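Local coordinates for hypothetical UPF0271 protein TTHB195 (PDB 2DFA) that probably cleaves 5-oxoproline to L-glutamate at the cost of ATP, as subunit A of a 5-oxoprolinase complex, at residues D4-A9 / S30-C35; A9-G14 / G36-S41; G60-F65 / K109-L114; K117-R122 / P145-E150. One frame throughout, in Å; residues are numbered along the deposited sequence. Where two conformers were deposited one is given.

Contact 1 of 4, residues D4-A9 / S30-C35; sequences DLNADA and SANLAC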
loop_
_atom_site.group_PDB
_atom_site.type_symbol
_atom_site.label_atom_id
_atom_site.label_comp_id
_atom_site.label_asym_id
_atom_site.label_seq_id
_atom_site.Cartn_x
_atom_site.Cartn_y
_atom_site.Cartn_z
ATOM N N ASP A 4 35.435 -5.548 3.554
ATOM C CA ASP A 4 34.346 -4.964 2.796
ATOM C C ASP A 4 33.635 -3.906 3.634
ATOM O O ASP A 4 33.438 -4.077 4.836
ATOM C CB ASP A 4 33.356 -6.055 2.369
ATOM C CG ASP A 4 32.096 -5.488 1.733
ATOM O OD1 ASP A 4 31.163 -5.113 2.479
ATOM O OD2 ASP A 4 32.044 -5.403 0.491
ATOM N N LEU A 5 33.284 -2.802 2.991
ATOM C CA LEU A 5 32.563 -1.718 3.637
ATOM C C LEU A 5 31.178 -1.721 3.006
ATOM O O LEU A 5 31.053 -1.553 1.793
ATOM C CB LEU A 5 33.251 -0.377 3.366
ATOM C CG LEU A 5 34.052 0.249 4.513
ATOM C CD1 LEU A 5 33.095 0.770 5.575
ATOM C CD2 LEU A 5 35.006 -0.775 5.099
ATOM N N ASN A 6 30.141 -1.921 3.817
ATOM C CA ASN A 6 28.788 -1.950 3.281
ATOM C C ASN A 6 27.881 -0.893 3.901
ATOM O O ASN A 6 28.072 -0.473 5.043
ATOM C CB ASN A 6 28.171 -3.344 3.470
ATOM C CG ASN A 6 27.525 -3.527 4.834
ATOM O OD1 ASN A 6 26.425 -3.031 5.086
ATOM N ND2 ASN A 6 28.212 -4.239 5.723
ATOM N N ALA A 7 26.901 -0.453 3.124
ATOM C CA ALA A 7 25.949 0.544 3.589
ATOM C C ALA A 7 24.611 0.291 2.908
ATOM O O ALA A 7 24.558 -0.243 1.795
ATOM C CB ALA A 7 26.447 1.942 3.255
ATOM N N ASP A 8 23.528 0.663 3.581
ATOM C CA ASP A 8 22.208 0.484 3.002
ATOM C C ASP A 8 22.036 1.574 1.962
ATOM O O ASP A 8 22.639 2.648 2.076
ATOM C CB ASP A 8 21.116 0.609 4.071
ATOM C CG ASP A 8 21.317 -0.349 5.225
ATOM O OD1 ASP A 8 21.758 -1.495 4.988
ATOM O OD2 ASP A 8 21.017 0.041 6.374
ATOM N N ALA A 9 21.216 1.303 0.951
ATOM C CA ALA A 9 20.971 2.269 -0.112
ATOM C C ALA A 9 19.704 1.922 -0.888
ATOM O O ALA A 9 19.086 0.883 -0.649
ATOM C CB ALA A 9 22.157 2.306 -1.062
ATOM N N SER A 30 30.278 -2.499 -1.013
ATOM C CA SER A 30 29.031 -3.244 -1.201
ATOM C C SER A 30 27.861 -2.418 -0.672
ATOM O O SER A 30 28.025 -1.603 0.234
ATOM C CB SER A 30 29.064 -4.607 -0.483
ATOM O OG SER A 30 29.962 -5.518 -1.095
ATOM N N ALA A 31 26.685 -2.624 -1.253
ATOM C CA ALA A 31 25.494 -1.897 -0.824
ATOM C C ALA A 31 24.340 -2.879 -0.644
ATOM O O ALA A 31 24.257 -3.887 -1.345
ATOM C CB ALA A 31 25.128 -0.845 -1.855
ATOM N N ASN A 32 23.467 -2.583 0.313
ATOM C CA ASN A 32 22.306 -3.421 0.587
ATOM C C ASN A 32 21.119 -2.612 0.077
ATOM O O ASN A 32 20.739 -1.613 0.681
ATOM C CB ASN A 32 22.174 -3.658 2.092
ATOM C CG ASN A 32 23.519 -3.883 2.769
ATOM O OD1 ASN A 32 24.257 -4.809 2.425
ATOM N ND2 ASN A 32 23.843 -3.030 3.733
ATOM N N LEU A 33 20.552 -3.031 -1.047
ATOM C CA LEU A 33 19.435 -2.315 -1.648
ATOM C C LEU A 33 18.056 -2.775 -1.198
ATOM O O LEU A 33 17.773 -3.974 -1.155
ATOM C CB LEU A 33 19.524 -2.405 -3.175
ATOM C CG LEU A 33 20.375 -1.327 -3.859
ATOM C CD1 LEU A 33 21.744 -1.224 -3.199
ATOM C CD2 LEU A 33 20.505 -1.655 -5.328
ATOM N N ALA A 34 17.202 -1.805 -0.871
ATOM C CA ALA A 34 15.837 -2.085 -0.446
ATOM C C ALA A 34 15.104 -2.740 -1.616
ATOM O O ALA A 34 15.441 -2.508 -2.783
ATOM C CB ALA A 34 15.128 -0.785 -0.031
ATOM N N CYS A 35 14.086 -3.543 -1.305
ATOM C CA CYS A 35 13.358 -4.259 -2.344
ATOM C C CYS A 35 11.865 -3.952 -2.487
ATOM O O CYS A 35 11.104 -4.806 -2.947
ATOM C CB CYS A 35 13.560 -5.765 -2.138
ATOM S SG CYS A 35 15.318 -6.256 -1.961
#

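Contact 2 of 4, residues A9-G14 / G36-S41; sequences AGESYG and GFHGGS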
loop_
_atom_site.group_PDB
_atom_site.type_symbol
_atom_site.label_atom_id
_atom_site.label_comp_id
_atom_site.label_asym_id
_atom_site.label_seq_id
_atom_site.Cartn_x
_atom_site.Cartn_y
_atom_site.Cartn_z
ATOM N N ALA A 9 21.216 1.303 0.951
ATOM C CA ALA A 9 20.971 2.269 -0.112
ATOM C C ALA A 9 19.704 1.922 -0.888
ATOM O O ALA A 9 19.086 0.883 -0.649
ATOM C CB ALA A 9 22.157 2.306 -1.062
ATOM N N GLY A 10 19.333 2.802 -1.813
ATOM C CA GLY A 10 18.147 2.597 -2.630
ATOM C C GLY A 10 16.862 2.543 -1.814
ATOM O O GLY A 10 15.897 1.895 -2.206
ATOM N N GLU A 11 16.834 3.239 -0.687
ATOM C CA GLU A 11 15.645 3.212 0.158
ATOM C C GLU A 11 14.597 4.275 -0.172
ATOM O O GLU A 11 13.520 4.304 0.434
ATOM C CB GLU A 11 16.075 3.277 1.627
ATOM C CG GLU A 11 17.153 2.238 1.924
ATOM C CD GLU A 11 17.361 1.969 3.398
ATOM O OE1 GLU A 11 18.000 2.800 4.078
ATOM O OE2 GLU A 11 16.891 0.913 3.873
ATOM N N SER A 12 14.906 5.132 -1.146
ATOM C CA SER A 12 13.977 6.174 -1.577
ATOM C C SER A 12 12.715 5.499 -2.114
ATOM O O SER A 12 12.773 4.384 -2.645
ATOM C CB SER A 12 14.598 7.029 -2.690
ATOM O OG SER A 12 15.759 7.711 -2.243
ATOM N N TYR A 13 11.579 6.174 -1.989
ATOM C CA TYR A 13 10.321 5.610 -2.463
ATOM C C TYR A 13 9.545 6.644 -3.267
ATOM O O TYR A 13 9.067 7.641 -2.717
ATOM C CB TYR A 13 9.477 5.142 -1.272
ATOM C CG TYR A 13 8.283 4.305 -1.675
ATOM C CD1 TYR A 13 8.393 2.919 -1.823
ATOM C CD2 TYR A 13 7.047 4.901 -1.933
ATOM C CE1 TYR A 13 7.298 2.148 -2.219
ATOM C CE2 TYR A 13 5.948 4.138 -2.328
ATOM C CZ TYR A 13 6.079 2.769 -2.468
ATOM O OH TYR A 13 4.987 2.021 -2.856
ATOM N N GLY A 14 9.408 6.396 -4.566
ATOM C CA GLY A 14 8.695 7.331 -5.416
ATOM C C GLY A 14 9.309 8.719 -5.337
ATOM O O GLY A 14 10.511 8.890 -5.547
ATOM N N GLY A 36 11.449 -2.749 -2.093
ATOM C CA GLY A 36 10.055 -2.357 -2.244
ATOM C C GLY A 36 9.103 -2.563 -1.076
ATOM O O GLY A 36 7.940 -2.161 -1.163
ATOM N N PHE A 37 9.571 -3.166 0.009
ATOM C CA PHE A 37 8.705 -3.404 1.170
ATOM C C PHE A 37 8.798 -2.322 2.247
ATOM O O PHE A 37 7.772 -1.838 2.733
ATOM C CB PHE A 37 9.018 -4.771 1.794
ATOM C CG PHE A 37 8.323 -5.927 1.120
ATOM C CD1 PHE A 37 8.236 -6.001 -0.266
ATOM C CD2 PHE A 37 7.774 -6.960 1.882
ATOM C CE1 PHE A 37 7.611 -7.089 -0.891
ATOM C CE2 PHE A 37 7.146 -8.056 1.272
ATOM C CZ PHE A 37 7.064 -8.120 -0.110
ATOM N N HIS A 38 10.019 -1.962 2.634
ATOM C CA HIS A 38 10.165 -0.920 3.629
ATOM C C HIS A 38 10.721 0.337 2.982
ATOM O O HIS A 38 10.878 1.374 3.614
ATOM C CB HIS A 38 11.124 -1.421 4.709
ATOM C CG HIS A 38 12.510 -1.555 4.132
ATOM N ND1 HIS A 38 12.946 -2.668 3.491
ATOM C CD2 HIS A 38 13.552 -0.621 4.159
ATOM C CE1 HIS A 38 14.220 -2.409 3.140
ATOM N NE2 HIS A 38 14.610 -1.192 3.527
ATOM N N GLY A 39 10.969 0.227 1.683
ATOM C CA GLY A 39 11.468 1.337 0.896
ATOM C C GLY A 39 11.900 0.802 -0.456
ATOM O O GLY A 39 11.775 -0.396 -0.718
ATOM N N GLY A 40 12.401 1.683 -1.317
ATOM C CA GLY A 40 12.849 1.257 -2.631
ATOM C C GLY A 40 11.776 0.925 -3.665
ATOM O O GLY A 40 11.552 -0.249 -3.972
ATOM N N SER A 41 11.104 1.939 -4.202
ATOM C CA SER A 41 10.095 1.711 -5.241
ATOM C C SER A 41 10.859 1.236 -6.485
ATOM O O SER A 41 12.068 1.456 -6.590
ATOM C CB SER A 41 9.338 3.003 -5.539
ATOM O OG SER A 41 10.238 4.031 -5.906
#

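Contact 3 of 4, residues G60-F65 / K109-L114; sequences GAHPGF and KPHGAL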
loop_
_atom_site.group_PDB
_atom_site.type_symbol
_atom_site.label_atom_id
_atom_site.label_comp_id
_atom_site.label_asym_id
_atom_site.label_seq_id
_atom_site.Cartn_x
_atom_site.Cartn_y
_atom_site.Cartn_z
ATOM N N GLY A 60 23.687 -6.156 -3.003
ATOM C CA GLY A 60 23.064 -7.266 -2.306
ATOM C C GLY A 60 21.638 -6.858 -1.964
ATOM O O GLY A 60 21.310 -5.671 -2.005
ATOM N N ALA A 61 20.795 -7.831 -1.625
ATOM C CA ALA A 61 19.402 -7.544 -1.278
ATOM C C ALA A 61 19.263 -7.192 0.197
ATOM O O ALA A 61 19.920 -7.777 1.057
ATOM C CB ALA A 61 18.516 -8.747 -1.615
ATOM N N HIS A 62 18.389 -6.231 0.477
ATOM C CA HIS A 62 18.136 -5.762 1.830
ATOM C C HIS A 62 16.631 -5.951 2.093
ATOM O O HIS A 62 15.890 -4.985 2.229
ATOM C CB HIS A 62 18.525 -4.279 1.912
ATOM C CG HIS A 62 18.762 -3.774 3.300
ATOM N ND1 HIS A 62 19.298 -4.554 4.301
ATOM C CD2 HIS A 62 18.618 -2.534 3.830
ATOM C CE1 HIS A 62 19.479 -3.819 5.384
ATOM N NE2 HIS A 62 19.074 -2.590 5.123
ATOM N N PRO A 63 16.166 -7.211 2.159
ATOM C CA PRO A 63 14.743 -7.483 2.402
ATOM C C PRO A 63 14.247 -7.081 3.788
ATOM O O PRO A 63 14.978 -7.161 4.777
ATOM C CB PRO A 63 14.633 -8.984 2.147
ATOM C CG PRO A 63 15.977 -9.496 2.617
ATOM C CD PRO A 63 16.925 -8.469 2.007
ATOM N N GLY A 64 12.995 -6.635 3.850
ATOM C CA GLY A 64 12.429 -6.227 5.121
ATOM C C GLY A 64 10.967 -6.608 5.281
ATOM O O GLY A 64 10.372 -7.238 4.402
ATOM N N PHE A 65 10.395 -6.239 6.423
ATOM C CA PHE A 65 8.988 -6.503 6.708
ATOM C C PHE A 65 8.111 -5.658 5.786
ATOM O O PHE A 65 8.533 -4.604 5.292
ATOM C CB PHE A 65 8.644 -6.115 8.155
ATOM C CG PHE A 65 9.035 -7.138 9.188
ATOM C CD1 PHE A 65 8.746 -8.487 9.005
ATOM C CD2 PHE A 65 9.624 -6.738 10.386
ATOM C CE1 PHE A 65 9.038 -9.422 10.004
ATOM C CE2 PHE A 65 9.918 -7.661 11.388
ATOM C CZ PHE A 65 9.624 -9.005 11.199
ATOM N N LYS A 109 21.102 -9.415 3.019
ATOM C CA LYS A 109 21.204 -8.921 4.379
ATOM C C LYS A 109 19.849 -8.335 4.774
ATOM O O LYS A 109 19.418 -7.324 4.218
ATOM C CB LYS A 109 22.259 -7.822 4.478
ATOM C CG LYS A 109 22.324 -7.145 5.841
ATOM C CD LYS A 109 23.239 -5.924 5.782
ATOM C CE LYS A 109 23.279 -5.171 7.098
ATOM N NZ LYS A 109 24.033 -3.890 6.942
ATOM N N PRO A 110 19.169 -8.961 5.739
ATOM C CA PRO A 110 17.854 -8.500 6.216
ATOM C C PRO A 110 17.914 -7.065 6.731
ATOM O O PRO A 110 18.951 -6.621 7.227
ATOM C CB PRO A 110 17.525 -9.482 7.337
ATOM C CG PRO A 110 18.278 -10.732 6.933
ATOM C CD PRO A 110 19.591 -10.183 6.446
ATOM N N HIS A 111 16.796 -6.354 6.632
ATOM C CA HIS A 111 16.722 -4.966 7.083
ATOM C C HIS A 111 15.922 -4.758 8.366
ATOM O O HIS A 111 14.957 -5.475 8.638
ATOM C CB HIS A 111 16.087 -4.087 5.997
ATOM C CG HIS A 111 15.592 -2.768 6.509
ATOM N ND1 HIS A 111 16.432 -1.705 6.764
ATOM C CD2 HIS A 111 14.352 -2.362 6.878
ATOM C CE1 HIS A 111 15.733 -0.702 7.268
ATOM N NE2 HIS A 111 14.468 -1.075 7.347
ATOM N N GLY A 112 16.335 -3.746 9.130
ATOM C CA GLY A 112 15.657 -3.362 10.355
ATOM C C GLY A 112 15.105 -4.419 11.292
ATOM O O GLY A 112 15.828 -5.309 11.738
ATOM N N ALA A 113 13.813 -4.311 11.596
ATOM C CA ALA A 113 13.161 -5.235 12.519
ATOM C C ALA A 113 13.240 -6.697 12.100
ATOM O O ALA A 113 13.247 -7.582 12.957
ATOM C CB ALA A 113 11.708 -4.823 12.735
ATOM N N LEU A 114 13.292 -6.962 10.795
ATOM C CA LEU A 114 13.393 -8.346 10.327
ATOM C C LEU A 114 14.755 -8.886 10.759
ATOM O O LEU A 114 14.872 -10.022 11.215
ATOM C CB LEU A 114 13.269 -8.420 8.796
ATOM C CG LEU A 114 13.398 -9.811 8.144
ATOM C CD1 LEU A 114 12.401 -10.792 8.768
ATOM C CD2 LEU A 114 13.167 -9.692 6.644
HETATM O O HOH W 1 12.274 -4.950 8.224
#

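Contact 4 of 4, residues K117-R122 / P145-E150; sequences KACRDR and PGTVYE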
loop_
_atom_site.group_PDB
_atom_site.type_symbol
_atom_site.label_atom_id
_atom_site.label_comp_id
_atom_site.label_asym_id
_atom_site.label_seq_id
_atom_site.Cartn_x
_atom_site.Cartn_y
_atom_site.Cartn_z
ATOM N N LYS A 117 14.600 -9.503 14.446
ATOM C CA LYS A 117 13.770 -10.666 14.755
ATOM C C LYS A 117 14.574 -11.930 14.457
ATOM O O LYS A 117 14.514 -12.913 15.203
ATOM C CB LYS A 117 12.484 -10.650 13.917
ATOM C CG LYS A 117 11.458 -11.711 14.315
ATOM C CD LYS A 117 10.232 -11.636 13.411
ATOM C CE LYS A 117 9.156 -12.646 13.806
ATOM N NZ LYS A 117 8.640 -12.419 15.182
ATOM N N ALA A 118 15.336 -11.891 13.368
ATOM C CA ALA A 118 16.172 -13.021 12.967
ATOM C C ALA A 118 17.261 -13.317 14.001
ATOM O O ALA A 118 17.561 -14.477 14.283
ATOM C CB ALA A 118 16.815 -12.736 11.620
ATOM N N CYS A 119 17.847 -12.267 14.564
ATOM C CA CYS A 119 18.912 -12.438 15.548
ATOM C C CYS A 119 18.476 -13.101 16.851
ATOM O O CYS A 119 19.314 -13.615 17.594
ATOM C CB CYS A 119 19.573 -11.090 15.850
ATOM S SG CYS A 119 20.559 -10.428 14.480
ATOM N N ARG A 120 17.176 -13.100 17.132
ATOM C CA ARG A 120 16.680 -13.711 18.364
ATOM C C ARG A 120 15.610 -14.780 18.156
ATOM O O ARG A 120 15.189 -15.431 19.115
ATOM C CB ARG A 120 16.139 -12.629 19.304
ATOM C CG ARG A 120 15.046 -11.766 18.703
ATOM C CD ARG A 120 14.625 -10.658 19.661
ATOM N NE ARG A 120 13.802 -9.646 19.001
ATOM C CZ ARG A 120 12.564 -9.845 18.556
ATOM N NH1 ARG A 120 11.979 -11.029 18.700
ATOM N NH2 ARG A 120 11.913 -8.858 17.953
ATOM N N ASP A 121 15.177 -14.973 16.914
ATOM C CA ASP A 121 14.140 -15.962 16.625
ATOM C C ASP A 121 14.586 -16.990 15.588
ATOM O O ASP A 121 14.698 -16.680 14.401
ATOM C CB ASP A 121 12.870 -15.254 16.145
ATOM C CG ASP A 121 11.710 -16.206 15.966
ATOM O OD1 ASP A 121 11.367 -16.903 16.943
ATOM O OD2 ASP A 121 11.144 -16.261 14.856
ATOM N N ARG A 122 14.821 -18.219 16.041
ATOM C CA ARG A 122 15.279 -19.291 15.162
ATOM C C ARG A 122 14.400 -19.586 13.954
ATOM O O ARG A 122 14.918 -19.840 12.870
ATOM C CB ARG A 122 15.483 -20.587 15.955
ATOM C CG ARG A 122 16.740 -20.605 16.816
ATOM C CD ARG A 122 16.938 -21.972 17.463
ATOM N NE ARG A 122 18.079 -21.987 18.378
ATOM C CZ ARG A 122 19.355 -22.033 18.000
ATOM N NH1 ARG A 122 19.675 -22.075 16.712
ATOM N NH2 ARG A 122 20.313 -22.040 18.917
ATOM N N PRO A 145 27.551 -12.027 14.126
ATOM C CA PRO A 145 28.233 -13.153 14.771
ATOM C C PRO A 145 27.733 -13.451 16.185
ATOM O O PRO A 145 27.372 -12.541 16.934
ATOM C CB PRO A 145 29.701 -12.728 14.738
ATOM C CG PRO A 145 29.614 -11.229 14.827
ATOM C CD PRO A 145 28.488 -10.917 13.872
ATOM N N GLY A 146 27.702 -14.736 16.527
ATOM C CA GLY A 146 27.266 -15.157 17.848
ATOM C C GLY A 146 25.767 -15.185 18.083
ATOM O O GLY A 146 25.321 -15.276 19.226
ATOM N N THR A 147 24.982 -15.120 17.012
ATOM C CA THR A 147 23.526 -15.130 17.136
ATOM C C THR A 147 22.907 -16.418 16.595
ATOM O O THR A 147 23.558 -17.177 15.879
ATOM C CB THR A 147 22.897 -13.938 16.371
ATOM O OG1 THR A 147 23.158 -14.079 14.970
ATOM C CG2 THR A 147 23.488 -12.623 16.849
ATOM N N VAL A 148 21.646 -16.659 16.946
ATOM C CA VAL A 148 20.940 -17.841 16.467
ATOM C C VAL A 148 20.772 -17.681 14.962
ATOM O O VAL A 148 20.535 -18.643 14.232
ATOM C CB VAL A 148 19.543 -17.984 17.131
ATOM C CG1 VAL A 148 19.696 -18.144 18.638
ATOM C CG2 VAL A 148 18.681 -16.777 16.808
ATOM N N TYR A 149 20.905 -16.442 14.507
ATOM C CA TYR A 149 20.794 -16.118 13.096
ATOM C C TYR A 149 22.002 -16.714 12.353
ATOM O O TYR A 149 21.855 -17.334 11.298
ATOM C CB TYR A 149 20.729 -14.592 12.948
ATOM C CG TYR A 149 20.687 -14.087 11.532
ATOM C CD1 TYR A 149 20.012 -14.790 10.538
ATOM C CD2 TYR A 149 21.321 -12.895 11.185
ATOM C CE1 TYR A 149 19.970 -14.319 9.229
ATOM C CE2 TYR A 149 21.286 -12.415 9.883
ATOM C CZ TYR A 149 20.612 -13.133 8.910
ATOM O OH TYR A 149 20.598 -12.672 7.615
ATOM N N GLU A 150 23.197 -16.537 12.906
ATOM C CA GLU A 150 24.390 -17.103 12.283
ATOM C C GLU A 150 24.250 -18.625 12.295
ATOM O O GLU A 150 24.580 -19.306 11.325
ATOM C CB GLU A 150 25.648 -16.713 13.063
ATOM C CG GLU A 150 26.937 -17.116 12.357
ATOM C CD GLU A 150 28.159 -17.077 13.263
ATOM O OE1 GLU A 150 28.221 -16.207 14.153
ATOM O OE2 GLU A 150 29.066 -17.912 13.067
#

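Contact 1 of 4, residues D4-A9 / S30-C35
The carboxamide of N32 meets two oxygens of the neighbouring strand: N6 OD1 lies in its plane, while D8 OD1 is tilted somewhat out of it. The N6 amide is turned 62° against that of N32 and the D8 carboxylate 58°, and the groups touch through their polar ends. N32 ND2 stands 2.9 Å from N6 OD1 in a nearly straight bond (172°), and also 2.9 Å from D8 OD1, which it meets on the anti side of the carboxylate. Asparagine suits this place because its amide nitrogen can serve both acceptors while its OD1 still accepts from H107. N6 OD1 also takes a bond from K109, and N6 ND2 reaches T219 and E163. One deposited conformer of S30 has OG bonded to D4 OD2, a less certain link. The backbones pair in parallel, with N32 N 3.0 Å from A7 O and A9 N 3.0 Å from N32 O. The face carrying A7, A9, A31 and L33 is apolar; there A9 CB lies 4.1 Å from L33 CD1. The two strands belong to a beta-alpha-beta unit of a parallel sheet, and the placing of D8 with H62 and H111 is consistent with an empty metal site.

Contact 2 of 4, residues A9-G14 / G36-S41
S41 carries its OG between its own backbone N and carbonyl carbon (chi1 56°), where it accepts from G14 N, and H38, whose CG takes the same kind of position, presents its ring to E11. Both segments are loops that follow parallel strands of the sheet, and S41 is the N-cap residue of helix 42-54. The G14 N to S41 OG bond is short and straight, 2.8 Å at 169°; serine suits the place because its small hydroxyl sits close to the backbone. H38 NE2 lies 3.1 Å from E11 OE2, which is in the plane of the imidazole and is met on its anti side. Carboxylate and ring planes are 75° apart, so the carboxylate stands steeply to the ring. F71 touches the H38 ring edge-to-face, and H111 stacks on it. Between these two links the backbones run close. G40 N makes weak bonds to E11 O and S12 O, the latter 3.0 Å away, and S41 N bonds weakly to S12 O. Glycine is called for here: a CB on G39 would collide with E11 O, and one on G40 with G10 O. V69 of a third subunit packs on Y13 and S41. Over the Y13 ring the S41 methylene makes a CH-pi contact, offset toward the rim, with S41 CB 3.8 Å from Y13 CD1.

Contact 3 of 4, residues G60-F65 / K109-L114
P63 O accepts from H111 N at 2.7 Å, and K109 O from H62 ND1 at 2.8 Å, with the carbonyl oxygen of K109 lying near the imidazole plane. A third bond, K109 N to A61 O at 2.8 Å, joins the end of strand 58-62 to the loop that leads into helix 112-120. This lies at the C-terminal ends of the parallel strands, where H62, H111 and D8 are consistent with an empty metal site. CG of H62 is anti to the backbone N (chi1 -160°), which starts the ring toward the 109-114 segment; H111 CB sits 3.4 Å above the ring plane, over its centre. The H111 ring turns its edge toward the same imidazole in an offset edge-to-face pair, the planes 77° apart. H111 NE2 is bonded to F71 O, and K109 NZ forms a salt bridge with E163. An alanine in place of H62 would probably leave K109 O without its side-chain donor and open a gap beneath H111 CB. Farther along, a water bridges the chains, accepting from F65 N at 2.9 Å and donating to H111 O at 2.8 Å. The aromatic ring of F65 suits the apolar start of the helix: L114 CB lies over its face in a CH-pi contact, and at the edge A113 CB comes to 3.6 Å from F65 CE2.

Contact 4 of 4, residues K117-R122 / P145-E150
V148 and Y149 bring the first turn of helix 148-155 against the C-terminal end of helix 112-120 and the start of helix 122-135, a helix-to-helix contact held across by packing, with no hydrogen bond between the segments. Van der Waals contacts of carbon with backbone carbonyl oxygens come first. V148 CG2, placed between its backbone N and carbonyl carbon, reaches 3.3 Å from C119 O and also approaches A118 O. The Y149 methylene does likewise, its CB 3.4 Å from A118 O. A branched side chain suits this place, because CG1 can cover R122 while CG2 meets the backbone.

Flat groups supply the second kind of contact. V148 CG1 lies 3.9 Å above the R122 guanidinium plane, over its centre, and the two side chains cross at about a right angle. The charge of R122 is met by E151 and E152, which would hold the guanidinium in place. An alanine instead of V148 would probably take the CG1 methyl off the guanidinium face and leave a gap beside C119 O. A118 CB sits over one face of the Y149 ring, 4.2 Å from its centroid in a CH-pi contact, and C119 SG approaches the ring obliquely, 4.2 Å from Y149 CD2.

Within the turn that starts helix 148-155, polar bonds fix the backbone. T147 is its N-cap, OG1 accepting from E150 N at 3.2 Å and also bonded to L144 O. Glycine suits position 146 by its positive phi, and G146 N lies 2.8 Å from E150 OE1.

From the N terminus, strand 2-9 pairs with strand 30-34 in contact 1, closing a beta-alpha-beta unit through helix 21-24. The loops that continue both strands then meet in contact 2; the two contacts share A9 and their segments alternate along the chain. Contact 3 comes later, closing the long excursion through helix 80-100. It sits on the next strand of the same sheet, with L33 O and H62 N 2.9 Å apart, and H38 of contact 2 lies against the H111 ring and the carbonyl of H62. Contact 4 follows in series, closing the stretch through helix 122-135 and strand 141-143; it shares helix 112-120 with contact 3 and touches it through P110 and Y149, tying outer helices together.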